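Local coordinates for transposon Tn7 transposition protein tnsA (Escherichia coli, PDB 1T0F) that cuts the 5' DNA strands at the transposon ends and, together with TnsB, forms the Tn7 transposase, at residues A[67-71]-A[179-183]; A[85-90]-A[113-119]; A[134-140]-A[165-169]; A[172-178]-A[246-252]. All coordinates share one frame; numbering follows the deposited sequence.

Contact 1. Residues A[67-71]-A[179-183]; sequences LAVFL and IEWLY
Leu67 approaches Tyr183 over the face of its ring, the two side chains coming from opposite directions. Methyl CD2 of Leu67 stands 3.6 Å from the centroid of the Tyr183 ring and only 5° off the ring normal, a CH-pi contact with almost no offset, so that all six ring carbons lie at similar distances from this one methyl group. The second branch, CD1, leans toward the hydroxyl end of the ring. Tyr183 presents its ring this way because CG lies beside the backbone N and anti to the carbonyl carbon (chi1 -57°). Its OH is spoken for elsewhere, by a hydrogen bond with the backbone O of Ala240.

Ile179, one helical turn earlier, works between two residues of the other helix. Its CD1 reaches to 3.5 Å from Ala68 CB, closer than carbons usually pack, and also touches Ala68 CA. Further back along the same branch, CG1 of Ile179 rests 3.9 Å from Leu71 CD1, the two chains slanting past each other. That leucine methyl also comes within 4.1 Å of Tyr183 CE2, approaching the ring obliquely and linking the two halves of the contact.

The short helical axes are 12.3 Å apart at closest approach and run at 106°, a separation bridged mainly by side chains; Ile50 of strand 48-51 touches both Leu71 and Tyr183. This is apolar helix-helix packing at a near-perpendicular crossing, and it joins helix 64-75, which bears the catalytic Glu66, to helix 173-183 of the C-terminal family region.

Contact 2. Residues A[85-90]-A[113-119]; sequences QFPLLP and VMSTDFL. With MG (magnesium ion), chain E.
Phe86 extends its CG away from the backbone N (chi1 -171°), which turns one ring face to Leu119; the leucine, with CG likewise opposite its own N (chi1 173°), sets methyl CD2 over the ring centre, 3.7 Å from the centroid. Ser115 OG gives its proton to a water that lies unusually close. The same water donates to Gln85 OE1 and to OD1 of Asp117, and so ties together three side chains that do not bond directly.

The backbones supply the frame. Phe86 and Thr116 form an antiparallel hydrogen-bonded pair, with Thr116 N to Phe86 O at 2.7 Å, and Pro87 and Ser115 follow as a non-hydrogen-bonded pair. Leu88 N reaches Met114 O at 2.9 Å. At the other end Gln85 N bonds to Asp117 O, where both chains turn a corner and Asp117 and Phe118 form a classic beta bulge opposite Ile132. Beyond the pairing, a second water bridges Leu88 O and Met114 N, while Leu88 CD2 packs 3.4 Å from Thr116 OG1, whose hydroxyl is engaged by Glu152 and Trp156.

Asp117 OD2 binds the magnesium ion at 2.4 Å, and Gln133 and Val134 complete the protein's share of the site. OD2 probably also accepts from Val134 N, while OD1 accepts from the bridging water. Gln85, whose NE2 bonds to the catalytic Glu66, acts as a second-shell residue, consistent with the water and its Gln85 and Ser115 partners helping to orient the metal-binding carboxylate.

Contact 3. Residues A[134-140]-A[165-169]; sequences VKPAAAL and IFTDK. With MG (magnesium ion), chain E.
Lys135 N donates to Phe166 O at 2.9 Å. Val134 pairs with Phe166 in parallel register, and the same oxygen also receives a CA-H...O contact from Val134 CA, so two neighbouring residues share one carbonyl. Lys135 O is met in turn by Thr167 CA, at 3.1 Å.

Where the strands part, side chains take over the bonding. Asp168 OD1 accepts from Ala137 N at 3.1 Å, with an N-H...O angle of 164°; its CG occupies the position between backbone N and carbonyl carbon (chi1 50°), which turns the carboxylate back toward the 3-10 segment 137-140. Thr167 OG1 accepts from Lys169 N, closing an ST turn, and also hydrogen-bonds to Glu170. Its other branch, methyl CG2, lies 4.0 Å from Leu140 CD1. Ala137 CB fits beside the end of Lys169, whose bent chain brings NZ close.

The oxygen of Val134 points away from residues 165-169 and binds magnesium at 2.4 Å. Lys135, a catalytic residue, lets its long chain lead off from the 165-169 segment, and NZ donates to a metal-bound water at 2.7 Å. Val134 thus ligates the metal and Lys135 contacts one of its waters, consistent with the PD-(D/E)XK fold of this domain.

Val134 rests on Leu65 and Val69 of helix 64-75, whereas Lys135, Leu140 and Ile165 pack against Leu149 of helix 143-159. Strand 163-166 is outermost in the four-stranded sheet of this chain, and Ile165 makes backbone hydrogen bonds to another protein chain.

Contact 4. Residues A[172-178]-A[246-252]; sequences NPVVKEN and FNIYKSF
Asn178 carries most of the hydrogen bonding to the 246-252 loop with one amide. Its ND2 donates to Ile248 O at 2.9 Å and to Lys250 O at 3.0 Å; both acceptors lie close to the amide plane, yet the nitrogen stands above each carbonyl plane. On the other side OD1 accepts from Phe252 N at 2.8 Å. Three bonds therefore fix the amide's rotation and replace backbone partners in a loop that has no regular helix or strand. A type I turn from Asn247 to Lys250 and an Asx turn made by Asn247 OD1 shape the loop internally.

Asn172 is the N-cap of helix 173-183. With CG anti to the backbone N (chi1 177°), it lets OD1 accept from Val174 N, and more weakly from Val175 N, while ND2 stays at the edge of the Tyr249 ring, 3.6 Å from CD1. The amide is turned 89° to that ring.

The apolar contacts centre on valines. Val175 CG2 lies over one face of Tyr249, 4.1 Å from the centroid and displaced toward the rim, and touches Ile248 CD1 as well. Val174 CG1 nestles against the backbone of the loop, 3.4 Å from Ser251 N. Within the loop, the Phe246 ring has Phe252 CD2 over one face and Ile248 CG2 over the opposite one, with the Asn178 amide at its edge.

Ile248 and Tyr249 continue onto Ser72 of helix 64-75, and Tyr249 meets Trp75 edge-to-face. Phe246 and Phe252 reach helix 230-240, so the loop contacts helices 173-183, 64-75 and 230-240.

How the contacts relate
From the N terminus, helix 64-75 opens the loop that contact 1 closes on helix 173-183. Contacts 2 and 3 fall within that loop, in series: contact 2 joins strands 79-87 and 115-122, contact 3 brings strand 163-166 beside the end of strand 129-134, and the two share the magnesium ion. Val69, on the 67-71 segment, packs on Phe118 of contact 2 and Val134 of contact 3. Contact 4 starts on helix 173-183 before the second half of contact 1 and closes a second, mostly helical loop at 246-252, so the two cross; a probable hydrogen bond from Lys176 NZ to Asp168 O links it to contact 3. Together they join the nuclease sheet to the C-terminal helical region.

Contact 1. Residues A[67-71]-A[179-183]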
# COMPACT_ATOMS: atom_id res chain seq x y z
N LEU A 67 1.79 -2.40 3.32
CA LEU A 67 3.20 -2.00 3.36
C LEU A 67 3.93 -2.61 2.17
O LEU A 67 4.71 -1.94 1.48
CB LEU A 67 3.86 -2.48 4.66
CG LEU A 67 5.38 -2.30 4.78
CD1 LEU A 67 5.73 -0.81 4.76
CD2 LEU A 67 5.87 -2.95 6.07
N ALA A 68 3.69 -3.90 1.91
CA ALA A 68 4.36 -4.57 0.79
C ALA A 68 4.02 -3.91 -0.55
O ALA A 68 4.90 -3.72 -1.40
CB ALA A 68 3.97 -6.04 0.77
N VAL A 69 2.76 -3.56 -0.75
CA VAL A 69 2.34 -2.91 -1.99
C VAL A 69 2.96 -1.52 -2.09
O VAL A 69 3.42 -1.12 -3.15
CB VAL A 69 0.79 -2.81 -2.08
CG1 VAL A 69 0.39 -2.06 -3.34
CG2 VAL A 69 0.18 -4.21 -2.10
N PHE A 70 2.97 -0.78 -0.98
CA PHE A 70 3.56 0.55 -0.97
C PHE A 70 5.04 0.50 -1.35
O PHE A 70 5.49 1.25 -2.22
CB PHE A 70 3.43 1.20 0.41
CG PHE A 70 4.20 2.48 0.53
CD1 PHE A 70 3.67 3.68 0.06
CD2 PHE A 70 5.51 2.48 1.02
CE1 PHE A 70 4.42 4.85 0.09
CE2 PHE A 70 6.27 3.65 1.05
CZ PHE A 70 5.72 4.84 0.58
N LEU A 71 5.81 -0.37 -0.70
CA LEU A 71 7.24 -0.48 -1.00
C LEU A 71 7.47 -0.84 -2.47
O LEU A 71 8.40 -0.35 -3.11
CB LEU A 71 7.90 -1.50 -0.08
CG LEU A 71 7.93 -1.15 1.41
CD1 LEU A 71 8.41 -2.34 2.23
CD2 LEU A 71 8.84 0.05 1.63
N ILE A 179 10.98 -7.72 3.69
CA ILE A 179 10.06 -7.12 4.65
C ILE A 179 10.13 -7.88 5.97
O ILE A 179 10.03 -7.29 7.05
CB ILE A 179 8.61 -7.14 4.10
CG1 ILE A 179 8.49 -6.13 2.95
CG2 ILE A 179 7.61 -6.83 5.21
CD1 ILE A 179 7.14 -6.15 2.23
N GLU A 180 10.32 -9.19 5.88
CA GLU A 180 10.44 -10.03 7.07
C GLU A 180 11.63 -9.59 7.91
O GLU A 180 11.55 -9.47 9.12
CB GLU A 180 10.61 -11.49 6.64
CG GLU A 180 9.42 -12.38 6.97
CD GLU A 180 9.26 -13.53 5.98
OE1 GLU A 180 10.27 -14.21 5.69
OE2 GLU A 180 8.13 -13.74 5.49
N TRP A 181 12.75 -9.35 7.24
CA TRP A 181 13.96 -8.93 7.93
C TRP A 181 13.86 -7.49 8.43
O TRP A 181 14.19 -7.20 9.58
CB TRP A 181 15.16 -9.07 6.98
CG TRP A 181 16.43 -8.60 7.58
CD1 TRP A 181 17.16 -9.20 8.57
CD2 TRP A 181 17.10 -7.37 7.29
NE1 TRP A 181 18.24 -8.42 8.92
CE2 TRP A 181 18.23 -7.29 8.14
CE3 TRP A 181 16.86 -6.32 6.38
CZ2 TRP A 181 19.11 -6.20 8.12
CZ3 TRP A 181 17.73 -5.24 6.36
CH2 TRP A 181 18.85 -5.19 7.22
N LEU A 182 13.39 -6.60 7.57
CA LEU A 182 13.25 -5.19 7.92
C LEU A 182 12.21 -4.87 8.97
O LEU A 182 12.36 -3.91 9.72
CB LEU A 182 12.90 -4.37 6.68
CG LEU A 182 14.00 -3.75 5.83
CD1 LEU A 182 13.33 -2.96 4.72
CD2 LEU A 182 14.88 -2.83 6.68
N TYR A 183 11.15 -5.66 9.01
CA TYR A 183 10.06 -5.40 9.95
C TYR A 183 9.73 -6.58 10.87
O TYR A 183 8.64 -6.64 11.43
CB TYR A 183 8.81 -5.00 9.15
CG TYR A 183 9.01 -3.79 8.26
CD1 TYR A 183 8.79 -2.50 8.74
CD2 TYR A 183 9.43 -3.93 6.94
CE1 TYR A 183 8.98 -1.38 7.93
CE2 TYR A 183 9.63 -2.82 6.12
CZ TYR A 183 9.40 -1.55 6.62
OH TYR A 183 9.59 -0.45 5.81

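Contact 2. Residues A[85-90]-A[113-119]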
# COMPACT_ATOMS: atom_id res chain seq x y z
N GLN A 85 -5.51 5.05 0.94
CA GLN A 85 -6.81 5.19 1.61
C GLN A 85 -7.62 6.29 0.91
O GLN A 85 -8.06 7.26 1.54
CB GLN A 85 -6.60 5.56 3.09
CG GLN A 85 -5.40 4.93 3.80
CD GLN A 85 -5.35 3.41 3.74
OE1 GLN A 85 -6.38 2.74 3.59
NE2 GLN A 85 -4.15 2.85 3.88
N PHE A 86 -7.80 6.12 -0.39
CA PHE A 86 -8.53 7.09 -1.20
C PHE A 86 -10.04 6.87 -1.09
O PHE A 86 -10.56 5.81 -1.48
CB PHE A 86 -8.08 6.98 -2.66
CG PHE A 86 -8.61 8.08 -3.53
CD1 PHE A 86 -8.03 9.34 -3.51
CD2 PHE A 86 -9.71 7.87 -4.36
CE1 PHE A 86 -8.53 10.38 -4.29
CE2 PHE A 86 -10.22 8.90 -5.15
CZ PHE A 86 -9.62 10.16 -5.11
N PRO A 87 -10.77 7.87 -0.58
CA PRO A 87 -12.23 7.78 -0.41
C PRO A 87 -13.03 7.84 -1.71
O PRO A 87 -12.70 8.59 -2.62
CB PRO A 87 -12.52 8.96 0.51
CG PRO A 87 -11.57 10.01 -0.03
CD PRO A 87 -10.28 9.21 -0.21
N LEU A 88 -14.09 7.04 -1.78
CA LEU A 88 -14.96 7.00 -2.95
C LEU A 88 -16.18 7.85 -2.62
O LEU A 88 -16.77 7.69 -1.55
CB LEU A 88 -15.39 5.55 -3.24
CG LEU A 88 -14.30 4.47 -3.15
CD1 LEU A 88 -14.86 3.15 -3.68
CD2 LEU A 88 -13.09 4.88 -3.97
N LEU A 89 -16.55 8.74 -3.53
CA LEU A 89 -17.70 9.64 -3.33
C LEU A 89 -18.95 8.90 -2.88
O LEU A 89 -19.51 8.10 -3.64
CB LEU A 89 -18.01 10.40 -4.62
CG LEU A 89 -19.06 11.51 -4.47
CD1 LEU A 89 -18.52 12.57 -3.51
CD2 LEU A 89 -19.38 12.13 -5.82
N PRO A 90 -19.42 9.17 -1.65
CA PRO A 90 -20.62 8.53 -1.09
C PRO A 90 -21.85 8.53 -1.99
O PRO A 90 -22.54 7.52 -2.11
CB PRO A 90 -20.84 9.29 0.21
CG PRO A 90 -19.45 9.62 0.63
CD PRO A 90 -18.82 10.09 -0.67
N VAL A 113 -18.05 5.60 4.53
CA VAL A 113 -17.38 6.06 3.33
C VAL A 113 -16.43 4.94 2.93
O VAL A 113 -15.60 4.51 3.73
CB VAL A 113 -16.55 7.33 3.60
CG1 VAL A 113 -15.73 7.69 2.35
CG2 VAL A 113 -17.48 8.49 3.97
N MET A 114 -16.57 4.46 1.70
CA MET A 114 -15.70 3.40 1.20
C MET A 114 -14.37 4.01 0.76
O MET A 114 -14.31 5.20 0.43
CB MET A 114 -16.37 2.69 0.02
CG MET A 114 -17.66 1.98 0.38
SD MET A 114 -18.38 1.10 -0.99
CE MET A 114 -17.26 -0.34 -1.07
N SER A 115 -13.31 3.21 0.76
CA SER A 115 -12.01 3.70 0.33
C SER A 115 -11.23 2.63 -0.43
O SER A 115 -11.42 1.43 -0.20
CB SER A 115 -11.19 4.20 1.53
OG SER A 115 -10.89 3.16 2.45
N THR A 116 -10.39 3.07 -1.35
CA THR A 116 -9.56 2.17 -2.15
C THR A 116 -8.16 2.34 -1.57
O THR A 116 -7.69 3.46 -1.37
CB THR A 116 -9.60 2.57 -3.64
OG1 THR A 116 -10.90 2.24 -4.16
CG2 THR A 116 -8.55 1.81 -4.44
N ASP A 117 -7.49 1.23 -1.29
CA ASP A 117 -6.20 1.29 -0.65
C ASP A 117 -5.15 2.18 -1.30
O ASP A 117 -4.43 2.87 -0.58
CB ASP A 117 -5.66 -0.12 -0.43
CG ASP A 117 -6.60 -0.95 0.44
OD1 ASP A 117 -7.30 -0.35 1.29
OD2 ASP A 117 -6.66 -2.18 0.28
N PHE A 118 -5.07 2.18 -2.63
CA PHE A 118 -4.10 3.03 -3.33
C PHE A 118 -4.61 3.53 -4.67
O PHE A 118 -5.16 2.76 -5.46
CB PHE A 118 -2.79 2.27 -3.64
CG PHE A 118 -2.07 1.75 -2.43
CD1 PHE A 118 -1.21 2.57 -1.70
CD2 PHE A 118 -2.22 0.41 -2.05
CE1 PHE A 118 -0.50 2.06 -0.61
CE2 PHE A 118 -1.51 -0.10 -0.96
CZ PHE A 118 -0.65 0.72 -0.23
N LEU A 119 -4.44 4.82 -4.93
CA LEU A 119 -4.79 5.40 -6.23
C LEU A 119 -3.41 5.85 -6.69
O LEU A 119 -2.77 6.67 -6.04
CB LEU A 119 -5.74 6.59 -6.09
CG LEU A 119 -5.99 7.30 -7.43
CD1 LEU A 119 -6.61 6.34 -8.44
CD2 LEU A 119 -6.91 8.50 -7.22
MG MG E . -7.92 -3.56 1.78
O HOH W 1 -8.62 2.11 2.05
O HOH W 2 -18.17 5.86 -0.19
O HOH W 3 -6.27 -3.40 3.73
O HOH W 4 -9.29 -4.79 3.37

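Contact 3. Residues A[134-140]-A[165-169]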
# COMPACT_ATOMS: atom_id res chain seq x y z
N VAL A 134 -6.24 -3.94 -1.65
CA VAL A 134 -5.42 -5.00 -1.08
C VAL A 134 -6.28 -5.92 -0.19
O VAL A 134 -7.02 -5.44 0.66
CB VAL A 134 -4.30 -4.36 -0.25
CG1 VAL A 134 -3.54 -5.38 0.49
CG2 VAL A 134 -3.39 -3.56 -1.17
N LYS A 135 -6.19 -7.23 -0.40
CA LYS A 135 -6.98 -8.18 0.40
C LYS A 135 -6.25 -9.48 0.67
O LYS A 135 -5.46 -9.93 -0.15
CB LYS A 135 -8.26 -8.58 -0.35
CG LYS A 135 -9.34 -7.52 -0.48
CD LYS A 135 -9.92 -7.16 0.87
CE LYS A 135 -11.02 -6.12 0.72
NZ LYS A 135 -11.51 -5.63 2.04
N PRO A 136 -6.48 -10.08 1.85
CA PRO A 136 -5.81 -11.35 2.12
C PRO A 136 -6.51 -12.26 1.11
O PRO A 136 -7.70 -12.08 0.86
CB PRO A 136 -6.24 -11.67 3.55
CG PRO A 136 -6.40 -10.32 4.16
CD PRO A 136 -7.10 -9.54 3.07
N ALA A 137 -5.80 -13.22 0.53
CA ALA A 137 -6.42 -14.09 -0.45
C ALA A 137 -7.64 -14.82 0.11
O ALA A 137 -8.63 -15.01 -0.58
CB ALA A 137 -5.40 -15.11 -0.97
N ALA A 138 -7.55 -15.23 1.37
CA ALA A 138 -8.64 -15.96 2.01
C ALA A 138 -9.92 -15.13 2.07
O ALA A 138 -11.03 -15.68 2.08
CB ALA A 138 -8.23 -16.37 3.41
N ALA A 139 -9.77 -13.81 2.10
CA ALA A 139 -10.91 -12.91 2.16
C ALA A 139 -11.76 -12.95 0.91
O ALA A 139 -12.94 -12.56 0.93
CB ALA A 139 -10.43 -11.48 2.42
N LEU A 140 -11.19 -13.43 -0.19
CA LEU A 140 -11.92 -13.49 -1.44
C LEU A 140 -12.99 -14.59 -1.45
O LEU A 140 -13.78 -14.69 -2.38
CB LEU A 140 -10.95 -13.67 -2.61
CG LEU A 140 -9.88 -12.58 -2.67
CD1 LEU A 140 -8.92 -12.88 -3.82
CD2 LEU A 140 -10.52 -11.21 -2.85
N ILE A 165 -7.07 -6.01 -7.76
CA ILE A 165 -6.98 -6.50 -6.40
C ILE A 165 -5.58 -7.11 -6.24
O ILE A 165 -5.10 -7.79 -7.13
CB ILE A 165 -8.03 -7.59 -6.12
CG1 ILE A 165 -9.43 -6.98 -6.17
CG2 ILE A 165 -7.75 -8.24 -4.78
CD1 ILE A 165 -10.52 -8.02 -6.23
N PHE A 166 -4.94 -6.84 -5.11
CA PHE A 166 -3.62 -7.38 -4.81
C PHE A 166 -3.71 -8.16 -3.51
O PHE A 166 -4.26 -7.66 -2.53
CB PHE A 166 -2.60 -6.25 -4.61
CG PHE A 166 -1.69 -6.02 -5.79
CD1 PHE A 166 -2.12 -5.27 -6.88
CD2 PHE A 166 -0.42 -6.58 -5.81
CE1 PHE A 166 -1.28 -5.06 -7.98
CE2 PHE A 166 0.43 -6.38 -6.90
CZ PHE A 166 -0.01 -5.62 -7.99
N THR A 167 -3.18 -9.38 -3.48
CA THR A 167 -3.20 -10.17 -2.25
C THR A 167 -1.77 -10.53 -1.85
O THR A 167 -0.81 -10.19 -2.56
CB THR A 167 -3.99 -11.50 -2.41
OG1 THR A 167 -3.20 -12.44 -3.14
CG2 THR A 167 -5.31 -11.27 -3.13
N ASP A 168 -1.63 -11.21 -0.72
CA ASP A 168 -0.33 -11.64 -0.23
C ASP A 168 0.37 -12.54 -1.27
O ASP A 168 1.60 -12.59 -1.33
CB ASP A 168 -0.49 -12.40 1.10
CG ASP A 168 -1.55 -13.50 1.03
OD1 ASP A 168 -2.74 -13.18 0.84
OD2 ASP A 168 -1.19 -14.70 1.16
N LYS A 169 -0.42 -13.22 -2.09
CA LYS A 169 0.15 -14.11 -3.11
C LYS A 169 0.82 -13.39 -4.28
O LYS A 169 1.53 -14.01 -5.06
CB LYS A 169 -0.94 -15.05 -3.64
CG LYS A 169 -1.39 -16.10 -2.62
CD LYS A 169 -2.51 -16.97 -3.16
CE LYS A 169 -2.84 -18.10 -2.21
NZ LYS A 169 -3.18 -17.59 -0.85
MG MG E . -7.92 -3.56 1.78
O HOH W 4 -9.29 -4.79 3.37
O HOH W 3 -6.27 -3.40 3.73

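Contact 4. Residues A[172-178]-A[246-252]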
# COMPACT_ATOMS: atom_id res chain seq x y z
N ASN A 172 6.21 -10.38 -4.45
CA ASN A 172 7.42 -11.04 -4.92
C ASN A 172 8.09 -11.69 -3.71
O ASN A 172 8.16 -11.10 -2.64
CB ASN A 172 8.34 -10.02 -5.57
CG ASN A 172 9.66 -10.62 -6.01
OD1 ASN A 172 10.51 -10.96 -5.18
ND2 ASN A 172 9.83 -10.77 -7.31
N PRO A 173 8.57 -12.93 -3.87
CA PRO A 173 9.24 -13.72 -2.82
C PRO A 173 10.44 -13.04 -2.15
O PRO A 173 10.67 -13.21 -0.96
CB PRO A 173 9.63 -15.00 -3.55
CG PRO A 173 8.58 -15.13 -4.60
CD PRO A 173 8.48 -13.72 -5.11
N VAL A 174 11.22 -12.29 -2.93
CA VAL A 174 12.38 -11.61 -2.38
C VAL A 174 11.90 -10.39 -1.60
O VAL A 174 12.49 -10.03 -0.59
CB VAL A 174 13.36 -11.16 -3.49
CG1 VAL A 174 14.50 -10.36 -2.88
CG2 VAL A 174 13.90 -12.38 -4.22
N VAL A 175 10.84 -9.76 -2.08
CA VAL A 175 10.28 -8.59 -1.41
C VAL A 175 9.78 -9.04 -0.04
O VAL A 175 10.00 -8.37 0.97
CB VAL A 175 9.10 -7.99 -2.21
CG1 VAL A 175 8.40 -6.90 -1.38
CG2 VAL A 175 9.60 -7.41 -3.52
N LYS A 176 9.13 -10.20 -0.03
CA LYS A 176 8.60 -10.78 1.19
C LYS A 176 9.70 -11.02 2.21
O LYS A 176 9.57 -10.65 3.38
CB LYS A 176 7.88 -12.09 0.85
CG LYS A 176 7.09 -12.69 1.99
CD LYS A 176 6.05 -13.69 1.48
CE LYS A 176 5.02 -13.02 0.57
NZ LYS A 176 3.88 -13.91 0.17
N GLU A 177 10.81 -11.63 1.79
CA GLU A 177 11.90 -11.89 2.72
C GLU A 177 12.53 -10.60 3.22
O GLU A 177 12.97 -10.52 4.38
CB GLU A 177 12.95 -12.83 2.10
CG GLU A 177 13.44 -12.45 0.71
CD GLU A 177 14.79 -11.74 0.71
OE1 GLU A 177 15.74 -12.23 1.35
OE2 GLU A 177 14.90 -10.68 0.05
N ASN A 178 12.59 -9.58 2.37
CA ASN A 178 13.16 -8.31 2.80
C ASN A 178 12.29 -7.65 3.86
O ASN A 178 12.80 -7.07 4.82
CB ASN A 178 13.33 -7.34 1.62
CG ASN A 178 14.62 -7.58 0.85
OD1 ASN A 178 15.66 -7.88 1.43
ND2 ASN A 178 14.55 -7.42 -0.47
N PHE A 246 15.78 0.91 -1.28
CA PHE A 246 16.77 0.09 -1.97
C PHE A 246 16.13 -0.81 -3.01
O PHE A 246 14.93 -0.72 -3.26
CB PHE A 246 17.52 -0.77 -0.95
CG PHE A 246 16.65 -1.77 -0.23
CD1 PHE A 246 15.74 -1.35 0.75
CD2 PHE A 246 16.74 -3.13 -0.52
CE1 PHE A 246 14.94 -2.28 1.43
CE2 PHE A 246 15.95 -4.06 0.15
CZ PHE A 246 15.04 -3.64 1.12
N ASN A 247 16.93 -1.67 -3.64
CA ASN A 247 16.38 -2.58 -4.64
C ASN A 247 15.72 -3.73 -3.89
O ASN A 247 16.36 -4.75 -3.59
CB ASN A 247 17.49 -3.12 -5.55
CG ASN A 247 16.94 -3.96 -6.69
OD1 ASN A 247 15.74 -4.16 -6.79
ND2 ASN A 247 17.83 -4.48 -7.54
N ILE A 248 14.44 -3.56 -3.58
CA ILE A 248 13.67 -4.55 -2.83
C ILE A 248 13.50 -5.88 -3.55
O ILE A 248 13.12 -6.87 -2.93
CB ILE A 248 12.26 -4.00 -2.48
CG1 ILE A 248 11.47 -3.73 -3.76
CG2 ILE A 248 12.39 -2.72 -1.69
CD1 ILE A 248 9.98 -3.50 -3.52
N TYR A 249 13.77 -5.89 -4.85
CA TYR A 249 13.64 -7.12 -5.62
C TYR A 249 14.90 -7.97 -5.51
O TYR A 249 14.99 -9.05 -6.10
CB TYR A 249 13.31 -6.78 -7.07
CG TYR A 249 11.86 -6.40 -7.23
CD1 TYR A 249 10.86 -7.37 -7.23
CD2 TYR A 249 11.47 -5.06 -7.31
CE1 TYR A 249 9.50 -7.02 -7.29
CE2 TYR A 249 10.13 -4.70 -7.37
CZ TYR A 249 9.15 -5.68 -7.36
OH TYR A 249 7.82 -5.32 -7.43
N LYS A 250 15.85 -7.48 -4.74
CA LYS A 250 17.10 -8.20 -4.50
C LYS A 250 17.24 -8.25 -2.99
O LYS A 250 16.88 -7.29 -2.30
CB LYS A 250 18.27 -7.44 -5.12
CG LYS A 250 19.62 -8.12 -4.95
CD LYS A 250 20.71 -7.33 -5.65
CE LYS A 250 20.44 -7.21 -7.14
NZ LYS A 250 21.52 -6.46 -7.85
N SER A 251 17.74 -9.36 -2.46
CA SER A 251 17.93 -9.47 -1.02
C SER A 251 18.71 -8.24 -0.59
O SER A 251 19.68 -7.85 -1.25
CB SER A 251 18.72 -10.73 -0.68
OG SER A 251 18.84 -10.90 0.72
N PHE A 252 18.30 -7.61 0.51
CA PHE A 252 18.99 -6.42 0.99
C PHE A 252 20.48 -6.69 1.18
O PHE A 252 21.31 -5.88 0.80
CB PHE A 252 18.36 -5.93 2.30
CG PHE A 252 19.02 -4.71 2.88
CD1 PHE A 252 20.19 -4.82 3.64
CD2 PHE A 252 18.49 -3.44 2.65
CE1 PHE A 252 20.82 -3.69 4.16
CE2 PHE A 252 19.12 -2.29 3.16
CZ PHE A 252 20.29 -2.42 3.92